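Local coordinates for uncharacterized protein (Pseudomonas aeruginosa, PDB 4O5P) that is probably a phospholipase that Pseudomonas aeruginosa uses as a type VI secretion effector, hydrolysing membrane lipids through an alpha/beta-hydrolase domain, at residues G149-V154 against Q172-E177; Y159-S164 against K208-K213; E212-R217 against P224-M229. All coordinates share one frame; numbering follows the deposited sequence.

Interaction 1: residues G149-V154 against Q172-E177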
ATOM      1  N   GLY A 149     -11.592   5.812   8.473  1.00 16.25           N
ATOM      2  CA  GLY A 149     -12.182   6.274   7.223  1.00 17.26           C
ATOM      3  C   GLY A 149     -13.692   6.199   7.261  1.00 19.76           C
ATOM      4  O   GLY A 149     -14.371   7.196   6.980  1.00 16.41           O
ATOM      5  N   LEU A 150     -14.222   5.031   7.631  1.00 19.38           N
ATOM      6  CA  LEU A 150     -15.668   4.886   7.804  1.00 18.29           C
ATOM      7  C   LEU A 150     -16.258   5.935   8.766  1.00 18.73           C
ATOM      8  O   LEU A 150     -17.258   6.578   8.440  1.00 17.44           O
ATOM      9  CB  LEU A 150     -16.027   3.456   8.229  1.00 17.59           C
ATOM     10  CG  LEU A 150     -15.806   2.408   7.132  1.00 17.10           C
ATOM     11  CD1 LEU A 150     -15.889   0.989   7.676  1.00 16.68           C
ATOM     12  CD2 LEU A 150     -16.821   2.614   6.001  1.00 19.81           C
ATOM     13  N   VAL A 151     -15.608   6.137   9.912  1.00 19.48           N
ATOM     14  CA  VAL A 151     -16.054   7.131  10.891  1.00 17.94           C
ATOM     15  C   VAL A 151     -16.127   8.539  10.303  1.00 21.55           C
ATOM     16  O   VAL A 151     -17.060   9.293  10.606  1.00 21.29           O
ATOM     17  CB  VAL A 151     -15.161   7.128  12.157  1.00 19.36           C
ATOM     18  CG1 VAL A 151     -15.567   8.242  13.126  1.00 16.08           C
ATOM     19  CG2 VAL A 151     -15.228   5.772  12.838  1.00 20.29           C
ATOM     20  N   GLN A 152     -15.166   8.890   9.446  1.00 19.76           N
ATOM     21  CA  GLN A 152     -15.138  10.238   8.866  1.00 20.47           C
ATOM     22  C   GLN A 152     -16.393  10.594   8.070  1.00 22.57           C
ATOM     23  O   GLN A 152     -16.750  11.777   7.959  1.00 22.09           O
ATOM     24  CB  GLN A 152     -13.901  10.432   7.991  1.00 18.89           C
ATOM     25  CG  GLN A 152     -12.612  10.284   8.754  1.00 24.48           C
ATOM     26  CD  GLN A 152     -12.681  10.937  10.117  1.00 19.87           C
ATOM     27  OE1 GLN A 152     -12.711  12.163  10.229  1.00 25.87           O
ATOM     28  NE2 GLN A 152     -12.726  10.125  11.158  1.00 20.08           N
ATOM     29  N   LEU A 153     -17.048   9.573   7.522  1.00 20.10           N
ATOM     30  CA  LEU A 153     -18.297   9.739   6.795  1.00 21.28           C
ATOM     31  C   LEU A 153     -19.397  10.146   7.776  1.00 22.73           C
ATOM     32  O   LEU A 153     -20.239  11.026   7.496  1.00 22.81           O
ATOM     33  CB  LEU A 153     -18.682   8.416   6.134  1.00 20.19           C
ATOM     34  CG  LEU A 153     -17.781   7.790   5.057  1.00 24.24           C
ATOM     35  CD1 LEU A 153     -18.529   6.639   4.399  1.00 22.07           C
ATOM     36  CD2 LEU A 153     -17.338   8.801   4.011  1.00 20.32           C
ATOM     37  N   VAL A 154     -19.377   9.480   8.927  1.00 20.02           N
ATOM     38  CA  VAL A 154     -20.307   9.777   9.995  1.00 20.56           C
ATOM     39  C   VAL A 154     -20.093  11.236  10.395  1.00 24.47           C
ATOM     40  O   VAL A 154     -21.057  11.988  10.527  1.00 25.01           O
ATOM     41  CB  VAL A 154     -20.119   8.830  11.205  1.00 21.55           C
ATOM     42  CG1 VAL A 154     -20.859   9.365  12.428  1.00 23.48           C
ATOM     43  CG2 VAL A 154     -20.599   7.426  10.885  1.00 18.89           C
ATOM     44  N   GLN A 172     -11.751   7.896  18.335  1.00 33.05           N
ATOM     45  CA  GLN A 172     -10.885   6.879  18.947  1.00 30.22           C
ATOM     46  C   GLN A 172     -11.660   5.671  19.468  1.00 30.53           C
ATOM     47  O   GLN A 172     -11.288   4.517  19.207  1.00 30.11           O
ATOM     48  CB  GLN A 172     -10.092   7.487  20.097  1.00 32.12           C
ATOM     49  CG  GLN A 172      -8.947   8.373  19.656  1.00 31.83           C
ATOM     50  CD  GLN A 172      -8.288   9.064  20.816  1.00 34.25           C
ATOM     51  OE1 GLN A 172      -8.848   9.117  21.914  1.00 39.14           O
ATOM     52  NE2 GLN A 172      -7.087   9.596  20.592  1.00 35.56           N
ATOM     53  N   GLY A 173     -12.737   5.936  20.203  1.00 29.61           N
ATOM     54  CA  GLY A 173     -13.561   4.866  20.744  1.00 30.39           C
ATOM     55  C   GLY A 173     -14.281   4.045  19.686  1.00 29.05           C
ATOM     56  O   GLY A 173     -14.503   2.842  19.855  1.00 24.95           O
ATOM     57  N   LEU A 174     -14.663   4.697  18.595  1.00 26.67           N
ATOM     58  CA  LEU A 174     -15.398   4.024  17.537  1.00 24.84           C
ATOM     59  C   LEU A 174     -14.451   3.064  16.847  1.00 22.43           C
ATOM     60  O   LEU A 174     -14.765   1.883  16.686  1.00 20.35           O
ATOM     61  CB  LEU A 174     -15.960   5.044  16.535  1.00 21.22           C
ATOM     62  CG  LEU A 174     -17.152   5.851  17.046  1.00 25.71           C
ATOM     63  CD1 LEU A 174     -17.269   7.160  16.292  1.00 26.75           C
ATOM     64  CD2 LEU A 174     -18.438   5.061  16.915  1.00 23.97           C
ATOM     65  N   VAL A 175     -13.282   3.584  16.480  1.00 22.32           N
ATOM     66  CA  VAL A 175     -12.247   2.778  15.842  1.00 24.21           C
ATOM     67  C   VAL A 175     -11.893   1.589  16.734  1.00 23.11           C
ATOM     68  O   VAL A 175     -11.754   0.481  16.241  1.00 21.99           O
ATOM     69  CB  VAL A 175     -10.985   3.613  15.526  1.00 23.69           C
ATOM     70  CG1 VAL A 175      -9.820   2.711  15.061  1.00 21.18           C
ATOM     71  CG2 VAL A 175     -11.301   4.668  14.476  1.00 22.83           C
ATOM     72  N   GLU A 176     -11.776   1.814  18.046  1.00 27.74           N
ATOM     73  CA  GLU A 176     -11.490   0.706  18.969  1.00 24.00           C
ATOM     74  C   GLU A 176     -12.601  -0.345  19.021  1.00 23.86           C
ATOM     75  O   GLU A 176     -12.321  -1.548  19.061  1.00 25.89           O
ATOM     76  CB  GLU A 176     -11.255   1.235  20.381  1.00 29.89           C
ATOM     77  CG  GLU A 176      -9.922   1.933  20.592  1.00 31.80           C
ATOM     78  CD  GLU A 176      -9.720   2.301  22.040  1.00 37.06           C
ATOM     79  OE1 GLU A 176     -10.725   2.626  22.715  1.00 38.38           O
ATOM     80  OE2 GLU A 176      -8.569   2.249  22.511  1.00 36.06           O
ATOM     81  N   GLU A 177     -13.850   0.117  19.053  1.00 22.61           N
ATOM     82  CA  GLU A 177     -15.029  -0.760  19.055  1.00 24.44           C
ATOM     83  C   GLU A 177     -15.179  -1.585  17.783  1.00 23.92           C
ATOM     84  O   GLU A 177     -15.711  -2.698  17.826  1.00 23.83           O
ATOM     85  CB  GLU A 177     -16.311   0.061  19.258  1.00 24.52           C
ATOM     86  CG  GLU A 177     -16.478   0.648  20.656  1.00 29.61           C
ATOM     87  CD  GLU A 177     -17.703   1.552  20.765  1.00 34.35           C
ATOM     88  OE1 GLU A 177     -18.695   1.314  20.033  1.00 38.03           O
ATOM     89  OE2 GLU A 177     -17.667   2.507  21.572  1.00 32.48           O
TER
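Helices 139-162 and 168-178 pass closest, within the two segments, at Val151 and Leu174, where the backbones stand 7.4 Å apart from CA to CA. This is helix-helix packing on the flank of an alpha/beta-hydrolase sheet, between two helices that follow each other in the chain. No hydrogen bond crosses the contact. It is a small apolar patch carried by three side chains. The CB atoms of Val151 and Leu174 point toward the opposite helix. In Val151, CG1 lies anti to the backbone N (chi1 176°), which spreads both methyls over the neighbouring helix. The two methyls do different work. CG1 of Val151 meets the end of the leucine, 3.8 Å from CD1 of Leu174. CG2 of Val151 instead reaches the base of the same side chain, 3.8 Å from CB of Leu174. The leucine thus lies across both branches of the valine at a slant. Val171 and Met178 of helix 168-178 also touch Val151, as does Leu166 in the connecting loop, so this valine is buried among apolar groups. On another face of helix 139-162, Leu150 and Leu153 pack on helix 238-254. At the outer side of helix 168-178, Glu176 makes a salt bridge to Lys127. Val175 adds the last, looser touch: its CG2 stands 4.4 Å from CG2 of Val151.

Interaction 2: residues Y159-S164 against K208-K213; sequences YTLLKS and KELEEK
The shortest polar bond here, from Glu212 N to Lys208 O at 2.9 Å, lies within the helix that sets Leu210 and Lys213 against Leu161 and Leu162. The next residue repeats the pattern, with Lys213 N bonded to Glu209 O. The facing segment holds the last turn of helix 139-162. There Lys163 N bonds to Tyr159 O at 3.0 Å. Lys163 then leaves the helix with a positive phi of 60°, and its NZ bends back to Thr160 O in a weak bond. Between the two segments there is no hydrogen bond, and the contact is packing, mostly between carbon atoms. Leu161 uses one branch. Its CD1 rests 3.8 Å from the backbone O of Leu210 and 4.0 Å from CB of Lys213. The same methyl is 4.3 Å from CD2 of Leu210, a side chain that also packs on Leu157 and Phe158. Leu162 works at the outer edge. Both of its methyls lie against one side of the lysine chain, with CD1 and CD2 of Leu162 each 3.9 Å from CE of Lys213. The two side chains cross at about a right angle. The bend in Lys213 at chi2 (-74°) carries its methylene chain past Leu162, so CE, and NZ beside it, lie against the leucine methyls. Thr160, one residue before Leu161, touches Lys63 and Ile65 of strand 62-71. Helix 139-162 therefore packs both on that strand and on helix 195-219. Helices flanking a largely parallel sheet in this way are typical of the alpha/beta-hydrolase fold, to which the catalytic domain belongs.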
ATOM      1  N   TYR A 159     -21.652  16.843  10.909  1.00 27.09           N
ATOM      2  CA  TYR A 159     -21.422  18.277  10.761  1.00 31.52           C
ATOM      3  C   TYR A 159     -22.473  18.881   9.860  1.00 29.44           C
ATOM      4  O   TYR A 159     -22.928  20.004  10.096  1.00 32.25           O
ATOM      5  CB  TYR A 159     -20.038  18.584  10.188  1.00 29.28           C
ATOM      6  CG  TYR A 159     -19.708  20.070  10.178  1.00 32.11           C
ATOM      7  CD1 TYR A 159     -20.078  20.887   9.111  1.00 33.43           C
ATOM      8  CD2 TYR A 159     -19.030  20.651  11.240  1.00 34.18           C
ATOM      9  CE1 TYR A 159     -19.779  22.238   9.111  1.00 36.17           C
ATOM     10  CE2 TYR A 159     -18.727  21.989  11.250  1.00 32.59           C
ATOM     11  CZ  TYR A 159     -19.103  22.779  10.185  1.00 38.76           C
ATOM     12  OH  TYR A 159     -18.796  24.116  10.197  1.00 43.88           O
ATOM     13  N   THR A 160     -22.843  18.146   8.818  1.00 25.67           N
ATOM     14  CA  THR A 160     -23.842  18.648   7.889  1.00 26.50           C
ATOM     15  C   THR A 160     -25.129  19.001   8.631  1.00 29.91           C
ATOM     16  O   THR A 160     -25.688  20.077   8.428  1.00 27.18           O
ATOM     17  CB  THR A 160     -24.123  17.651   6.765  1.00 26.44           C
ATOM     18  OG1 THR A 160     -22.917  17.429   6.013  1.00 24.90           O
ATOM     19  CG2 THR A 160     -25.178  18.199   5.832  1.00 25.27           C
ATOM     20  N   LEU A 161     -25.564  18.117   9.525  1.00 29.94           N
ATOM     21  CA  LEU A 161     -26.848  18.287  10.214  1.00 29.42           C
ATOM     22  C   LEU A 161     -26.774  19.128  11.488  1.00 32.37           C
ATOM     23  O   LEU A 161     -27.636  19.975  11.725  1.00 33.74           O
ATOM     24  CB  LEU A 161     -27.457  16.916  10.530  1.00 28.97           C
ATOM     25  CG  LEU A 161     -27.726  16.048   9.297  1.00 31.57           C
ATOM     26  CD1 LEU A 161     -28.094  14.610   9.662  1.00 29.02           C
ATOM     27  CD2 LEU A 161     -28.818  16.663   8.453  1.00 31.82           C
ATOM     28  N   LEU A 162     -25.744  18.912  12.300  1.00 30.38           N
ATOM     29  CA  LEU A 162     -25.694  19.504  13.634  1.00 31.30           C
ATOM     30  C   LEU A 162     -24.647  20.603  13.840  1.00 36.46           C
ATOM     31  O   LEU A 162     -24.547  21.158  14.939  1.00 35.73           O
ATOM     32  CB  LEU A 162     -25.482  18.405  14.674  1.00 29.82           C
ATOM     33  CG  LEU A 162     -26.721  17.574  14.992  1.00 38.25           C
ATOM     34  CD1 LEU A 162     -26.361  16.096  15.127  1.00 36.54           C
ATOM     35  CD2 LEU A 162     -27.365  18.097  16.270  1.00 30.93           C
ATOM     36  N   LYS A 163     -23.862  20.898  12.806  1.00 32.55           N
ATOM     37  CA  LYS A 163     -22.855  21.964  12.870  1.00 34.72           C
ATOM     38  C   LYS A 163     -21.786  21.771  13.958  1.00 34.73           C
ATOM     39  O   LYS A 163     -21.199  22.738  14.455  1.00 37.39           O
ATOM     40  CB  LYS A 163     -23.519  23.335  13.011  1.00 35.05           C
ATOM     41  CG  LYS A 163     -24.574  23.609  11.949  1.00 34.14           C
ATOM     42  CD  LYS A 163     -24.048  23.358  10.533  1.00 34.36           C
ATOM     43  CE  LYS A 163     -25.155  23.558   9.501  1.00 35.33           C
ATOM     44  NZ  LYS A 163     -24.707  23.265   8.100  1.00 40.70           N
ATOM     45  N   SER A 164     -21.533  20.520  14.317  1.00 36.65           N
ATOM     46  CA  SER A 164     -20.389  20.180  15.155  1.00 37.98           C
ATOM     47  C   SER A 164     -19.726  18.959  14.536  1.00 33.54           C
ATOM     48  O   SER A 164     -20.312  18.291  13.683  1.00 35.89           O
ATOM     49  CB  SER A 164     -20.828  19.882  16.587  1.00 35.99           C
ATOM     50  OG  SER A 164     -21.834  18.884  16.607  1.00 43.43           O
ATOM     51  N   LYS A 208     -28.380   5.814  13.321  1.00 24.55           N
ATOM     52  CA  LYS A 208     -29.788   5.956  13.659  1.00 26.82           C
ATOM     53  C   LYS A 208     -30.102   7.384  14.064  1.00 24.96           C
ATOM     54  O   LYS A 208     -31.115   7.930  13.627  1.00 25.45           O
ATOM     55  CB  LYS A 208     -30.198   4.961  14.742  1.00 31.44           C
ATOM     56  CG  LYS A 208     -30.320   3.534  14.206  1.00 36.23           C
ATOM     57  CD  LYS A 208     -30.658   2.534  15.293  1.00 44.52           C
ATOM     58  CE  LYS A 208     -30.741   1.123  14.722  1.00 46.29           C
ATOM     59  NZ  LYS A 208     -30.474   0.094  15.769  1.00 40.94           N
ATOM     60  N   GLU A 209     -29.228   7.990  14.875  1.00 25.40           N
ATOM     61  CA  GLU A 209     -29.392   9.394  15.261  1.00 25.47           C
ATOM     62  C   GLU A 209     -29.502  10.237  14.009  1.00 24.62           C
ATOM     63  O   GLU A 209     -30.365  11.103  13.896  1.00 19.27           O
ATOM     64  CB  GLU A 209     -28.177   9.904  16.026  1.00 26.57           C
ATOM     65  CG  GLU A 209     -28.097   9.574  17.501  1.00 30.54           C
ATOM     66  CD  GLU A 209     -26.800  10.081  18.105  1.00 35.14           C
ATOM     67  OE1 GLU A 209     -26.346  11.186  17.721  1.00 37.06           O
ATOM     68  OE2 GLU A 209     -26.218   9.372  18.951  1.00 39.67           O
ATOM     69  N   LEU A 210     -28.600   9.988  13.072  1.00 25.24           N
ATOM     70  CA  LEU A 210     -28.498  10.810  11.873  1.00 23.41           C
ATOM     71  C   LEU A 210     -29.706  10.620  10.980  1.00 24.58           C
ATOM     72  O   LEU A 210     -30.207  11.581  10.376  1.00 24.52           O
ATOM     73  CB  LEU A 210     -27.209  10.478  11.104  1.00 25.66           C
ATOM     74  CG  LEU A 210     -25.942  10.782  11.905  1.00 20.79           C
ATOM     75  CD1 LEU A 210     -24.673  10.645  11.065  1.00 22.03           C
ATOM     76  CD2 LEU A 210     -26.016  12.142  12.536  1.00 23.79           C
ATOM     77  N   GLU A 211     -30.181   9.381  10.907  1.00 22.93           N
ATOM     78  CA  GLU A 211     -31.357   9.081  10.111  1.00 23.90           C
ATOM     79  C   GLU A 211     -32.584   9.749  10.704  1.00 21.76           C
ATOM     80  O   GLU A 211     -33.436  10.243   9.964  1.00 20.73           O
ATOM     81  CB  GLU A 211     -31.585   7.581  10.018  1.00 22.27           C
ATOM     82  CG  GLU A 211     -32.635   7.235   8.979  1.00 25.57           C
ATOM     83  CD  GLU A 211     -32.722   5.748   8.680  1.00 29.23           C
ATOM     84  OE1 GLU A 211     -32.286   4.944   9.528  1.00 31.79           O
ATOM     85  OE2 GLU A 211     -33.237   5.389   7.597  1.00 33.62           O
ATOM     86  N   GLU A 212     -32.657   9.749  12.032  1.00 21.49           N
ATOM     87  CA  GLU A 212     -33.741  10.395  12.782  1.00 25.87           C
ATOM     88  C   GLU A 212     -33.755  11.885  12.494  1.00 23.44           C
ATOM     89  O   GLU A 212     -34.818  12.456  12.252  1.00 23.85           O
ATOM     90  CB  GLU A 212     -33.537  10.212  14.297  1.00 25.47           C
ATOM     91  CG  GLU A 212     -34.779   9.810  15.110  1.00 30.76           C
ATOM     92  CD  GLU A 212     -36.078  10.421  14.608  1.00 25.10           C
ATOM     93  OE1 GLU A 212     -36.432  11.545  15.033  1.00 27.32           O
ATOM     94  OE2 GLU A 212     -36.758   9.762  13.798  1.00 27.47           O
ATOM     95  N   LYS A 213     -32.579  12.518  12.549  1.00 18.84           N
ATOM     96  CA  LYS A 213     -32.477  13.938  12.205  1.00 21.74           C
ATOM     97  C   LYS A 213     -32.940  14.224  10.778  1.00 24.25           C
ATOM     98  O   LYS A 213     -33.645  15.216  10.528  1.00 21.07           O
ATOM     99  CB  LYS A 213     -31.057  14.449  12.398  1.00 20.23           C
ATOM    100  CG  LYS A 213     -30.476  14.203  13.784  1.00 27.38           C
ATOM    101  CD  LYS A 213     -31.076  15.125  14.851  1.00 33.32           C
ATOM    102  CE  LYS A 213     -30.088  15.339  16.029  1.00 30.83           C
ATOM    103  NZ  LYS A 213     -30.679  16.188  17.118  1.00 32.18           N
TER

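Interaction 3: residues E212-R217 against P224-M229; sequences EKLRQR and PHILAM
Arg217 reaches from the end of helix 195-219 to the carbonyl of Pro224, just before strand 225-236. This is the helix-to-strand turn of an alpha/beta-hydrolase domain; the strand runs on to what looks like the nucleophile elbow. The two short axes approach to 9.3 Å, with their directions 127° apart. The bond across the contact is given by NH1 of Arg217, which donates at 2.8 Å to Pro224 O. It is bent (131°), but lies close to the guanidinium plane and in the carbonyl plane. NH2 of Arg217 also points at Pro224 O, but the 2.5 Å separation is doubtful, too short to be taken literally. A bend at chi3 (79°) turns the guanidinium toward the carbonyl. Pro224 follows a cis peptide bond, and its own N has no hydrogen to give. Backbone bonds link His225 with Cys61 and Lys63, and Leu227 with Lys63, along the edge of strand 62-71. On the helix, NE2 of Gln216 makes a nearly straight bond to OE1 of Glu212 at 3.2 Å. The other oxygen, OE2, forms a long, weak ion pair with Arg215. Gln216 O accepts a bond from Ser220 OG. Next to the arginine, Ile226 points its side chain toward the helix. Its CG1 lies 3.4 Å from NH1 of Arg217, and its CB is 3.7 Å from CD2 of Leu214.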
ATOM      1  N   GLU A 212     -32.657   9.749  12.032  1.00 21.49           N
ATOM      2  CA  GLU A 212     -33.741  10.395  12.782  1.00 25.87           C
ATOM      3  C   GLU A 212     -33.755  11.885  12.494  1.00 23.44           C
ATOM      4  O   GLU A 212     -34.818  12.456  12.252  1.00 23.85           O
ATOM      5  CB  GLU A 212     -33.537  10.212  14.297  1.00 25.47           C
ATOM      6  CG  GLU A 212     -34.779   9.810  15.110  1.00 30.76           C
ATOM      7  CD  GLU A 212     -36.078  10.421  14.608  1.00 25.10           C
ATOM      8  OE1 GLU A 212     -36.432  11.545  15.033  1.00 27.32           O
ATOM      9  OE2 GLU A 212     -36.758   9.762  13.798  1.00 27.47           O
ATOM     10  N   LYS A 213     -32.579  12.518  12.549  1.00 18.84           N
ATOM     11  CA  LYS A 213     -32.477  13.938  12.205  1.00 21.74           C
ATOM     12  C   LYS A 213     -32.940  14.224  10.778  1.00 24.25           C
ATOM     13  O   LYS A 213     -33.645  15.216  10.528  1.00 21.07           O
ATOM     14  CB  LYS A 213     -31.057  14.449  12.398  1.00 20.23           C
ATOM     15  CG  LYS A 213     -30.476  14.203  13.784  1.00 27.38           C
ATOM     16  CD  LYS A 213     -31.076  15.125  14.851  1.00 33.32           C
ATOM     17  CE  LYS A 213     -30.088  15.339  16.029  1.00 30.83           C
ATOM     18  NZ  LYS A 213     -30.679  16.188  17.118  1.00 32.18           N
ATOM     19  N   LEU A 214     -32.554  13.355   9.845  1.00 22.45           N
ATOM     20  CA  LEU A 214     -32.918  13.541   8.443  1.00 20.64           C
ATOM     21  C   LEU A 214     -34.428  13.394   8.299  1.00 23.15           C
ATOM     22  O   LEU A 214     -35.058  14.132   7.546  1.00 23.54           O
ATOM     23  CB  LEU A 214     -32.172  12.549   7.548  1.00 22.80           C
ATOM     24  CG  LEU A 214     -30.719  12.948   7.301  1.00 25.20           C
ATOM     25  CD1 LEU A 214     -29.892  11.787   6.740  1.00 23.13           C
ATOM     26  CD2 LEU A 214     -30.651  14.163   6.380  1.00 23.29           C
ATOM     27  N   ARG A 215     -35.004  12.455   9.043  1.00 18.97           N
ATOM     28  CA  ARG A 215     -36.445  12.341   9.107  1.00 26.20           C
ATOM     29  C   ARG A 215     -37.093  13.648   9.590  1.00 21.33           C
ATOM     30  O   ARG A 215     -38.023  14.142   8.965  1.00 23.26           O
ATOM     31  CB  ARG A 215     -36.836  11.190  10.021  1.00 29.52           C
ATOM     32  CG  ARG A 215     -38.335  10.992  10.138  1.00 32.91           C
ATOM     33  CD  ARG A 215     -38.660   9.907  11.155  1.00 34.22           C
ATOM     34  NE  ARG A 215     -39.514   8.881  10.567  1.00 42.34           N
ATOM     35  CZ  ARG A 215     -39.267   7.573  10.623  1.00 50.57           C
ATOM     36  NH1 ARG A 215     -38.188   7.120  11.256  1.00 52.10           N
ATOM     37  NH2 ARG A 215     -40.105   6.716  10.052  1.00 52.91           N
ATOM     38  N   GLN A 216     -36.593  14.213  10.683  1.00 22.98           N
ATOM     39  CA  GLN A 216     -37.184  15.434  11.229  1.00 25.99           C
ATOM     40  C   GLN A 216     -37.174  16.553  10.188  1.00 27.77           C
ATOM     41  O   GLN A 216     -38.179  17.262   9.995  1.00 21.64           O
ATOM     42  CB  GLN A 216     -36.424  15.892  12.479  1.00 27.83           C
ATOM     43  CG  GLN A 216     -36.648  15.043  13.727  1.00 25.35           C
ATOM     44  CD  GLN A 216     -35.683  15.411  14.845  1.00 26.98           C
ATOM     45  OE1 GLN A 216     -35.259  16.563  14.956  1.00 25.53           O
ATOM     46  NE2 GLN A 216     -35.314  14.431  15.658  1.00 21.53           N
ATOM     47  N   ARG A 217     -36.037  16.698   9.512  1.00 22.99           N
ATOM     48  CA  ARG A 217     -35.834  17.796   8.574  1.00 22.25           C
ATOM     49  C   ARG A 217     -36.717  17.640   7.375  1.00 22.17           C
ATOM     50  O   ARG A 217     -37.204  18.631   6.830  1.00 21.50           O
ATOM     51  CB  ARG A 217     -34.370  17.847   8.111  1.00 26.04           C
ATOM     52  CG  ARG A 217     -33.388  18.061   9.231  1.00 23.01           C
ATOM     53  CD  ARG A 217     -31.974  18.094   8.700  1.00 29.70           C
ATOM     54  NE  ARG A 217     -31.630  19.376   8.092  1.00 35.20           N
ATOM     55  CZ  ARG A 217     -31.549  19.575   6.785  1.00 30.65           C
ATOM     56  NH1 ARG A 217     -31.779  18.568   5.953  1.00 35.23           N
ATOM     57  NH2 ARG A 217     -31.224  20.767   6.304  1.00 35.47           N
ATOM     58  N   PRO A 224     -31.362  23.243   4.010  1.00 37.01           N
ATOM     59  CA  PRO A 224     -31.331  22.515   2.735  1.00 31.18           C
ATOM     60  C   PRO A 224     -31.787  21.056   2.849  1.00 32.22           C
ATOM     61  O   PRO A 224     -31.523  20.419   3.875  1.00 31.78           O
ATOM     62  CB  PRO A 224     -29.838  22.556   2.345  1.00 32.99           C
ATOM     63  CG  PRO A 224     -29.138  23.391   3.435  1.00 35.19           C
ATOM     64  CD  PRO A 224     -30.026  23.316   4.623  1.00 34.06           C
ATOM     65  N   HIS A 225     -32.459  20.540   1.818  1.00 24.58           N
ATOM     66  CA  HIS A 225     -32.762  19.110   1.755  1.00 31.53           C
ATOM     67  C   HIS A 225     -31.481  18.326   1.441  1.00 31.07           C
ATOM     68  O   HIS A 225     -30.910  18.489   0.367  1.00 29.37           O
ATOM     69  CB  HIS A 225     -33.806  18.802   0.674  1.00 28.97           C
ATOM     70  CG  HIS A 225     -35.209  19.173   1.049  1.00 39.86           C
ATOM     71  ND1 HIS A 225     -35.513  20.279   1.815  1.00 39.29           N
ATOM     72  CD2 HIS A 225     -36.394  18.598   0.736  1.00 45.11           C
ATOM     73  CE1 HIS A 225     -36.825  20.365   1.963  1.00 37.45           C
ATOM     74  NE2 HIS A 225     -37.382  19.357   1.316  1.00 44.96           N
ATOM     75  N   ILE A 226     -31.046  17.474   2.372  1.00 30.62           N
ATOM     76  CA  ILE A 226     -29.862  16.643   2.164  1.00 27.92           C
ATOM     77  C   ILE A 226     -30.178  15.474   1.245  1.00 25.84           C
ATOM     78  O   ILE A 226     -31.025  14.643   1.565  1.00 24.80           O
ATOM     79  CB  ILE A 226     -29.287  16.132   3.500  1.00 31.49           C
ATOM     80  CG1 ILE A 226     -29.043  17.297   4.452  1.00 30.91           C
ATOM     81  CG2 ILE A 226     -27.996  15.372   3.269  1.00 27.42           C
ATOM     82  CD1 ILE A 226     -28.251  18.426   3.837  1.00 28.29           C
ATOM     83  N   LEU A 227     -29.477  15.398   0.115  1.00 26.55           N
ATOM     84  CA  LEU A 227     -29.876  14.509  -0.967  1.00 24.95           C
ATOM     85  C   LEU A 227     -29.132  13.184  -1.047  1.00 24.94           C
ATOM     86  O   LEU A 227     -29.749  12.134  -1.254  1.00 25.48           O
ATOM     87  CB  LEU A 227     -29.731  15.225  -2.305  1.00 26.39           C
ATOM     88  CG  LEU A 227     -30.740  16.335  -2.566  1.00 28.58           C
ATOM     89  CD1 LEU A 227     -30.467  16.980  -3.904  1.00 32.85           C
ATOM     90  CD2 LEU A 227     -32.146  15.762  -2.517  1.00 29.84           C
ATOM     91  N   ALA A 228     -27.807  13.230  -0.938  1.00 21.35           N
ATOM     92  CA  ALA A 228     -27.010  12.027  -1.159  1.00 21.08           C
ATOM     93  C   ALA A 228     -25.613  12.183  -0.616  1.00 20.81           C
ATOM     94  O   ALA A 228     -25.209  13.267  -0.174  1.00 19.61           O
ATOM     95  CB  ALA A 228     -26.935  11.682  -2.660  1.00 21.09           C
HETATM   96  N   MSE A 229     -24.879  11.079  -0.680  1.00 18.70           N
HETATM   97  CA  MSE A 229     -23.482  11.066  -0.318  1.00 19.26           C
HETATM   98  C   MSE A 229     -22.674  10.463  -1.440  1.00 16.86           C
HETATM   99  O   MSE A 229     -22.912   9.333  -1.845  1.00 16.39           O
HETATM  100  CB  MSE A 229     -23.285  10.280   0.964  1.00 16.74           C
HETATM  101  CG  MSE A 229     -23.798  11.082   2.124  1.00 19.87           C
HETATM  102 SE   MSE A 229     -23.450  10.432   3.852  0.56 31.40          SE
HETATM  103  CE  MSE A 229     -21.612   9.705   3.668  1.00 15.20           C
TER

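How the interactions relate
Helix 139-162 opens both interaction 1 and interaction 2. Interaction 1 closes first, bringing helix 168-178 back over a short turn. Interaction 2 starts inside that loop and closes 44 residues after its first segment ends, so the two cross along the chain. Interaction 3 begins on the last residues of interaction 2, Glu212 and Lys213, and closes a tight loop into strand 225-236. It follows interaction 1 in series. Interactions 2 and 3 have centres about 8 Å apart and meet where Leu161 touches Leu214 and Arg217 and Thr160 touches Ile226. The centres of interactions 1 and 2 are about 16 Å apart. Together they join helices 168-178 and 195-219 to helix 139-162, and helix 195-219 to strand 225-236.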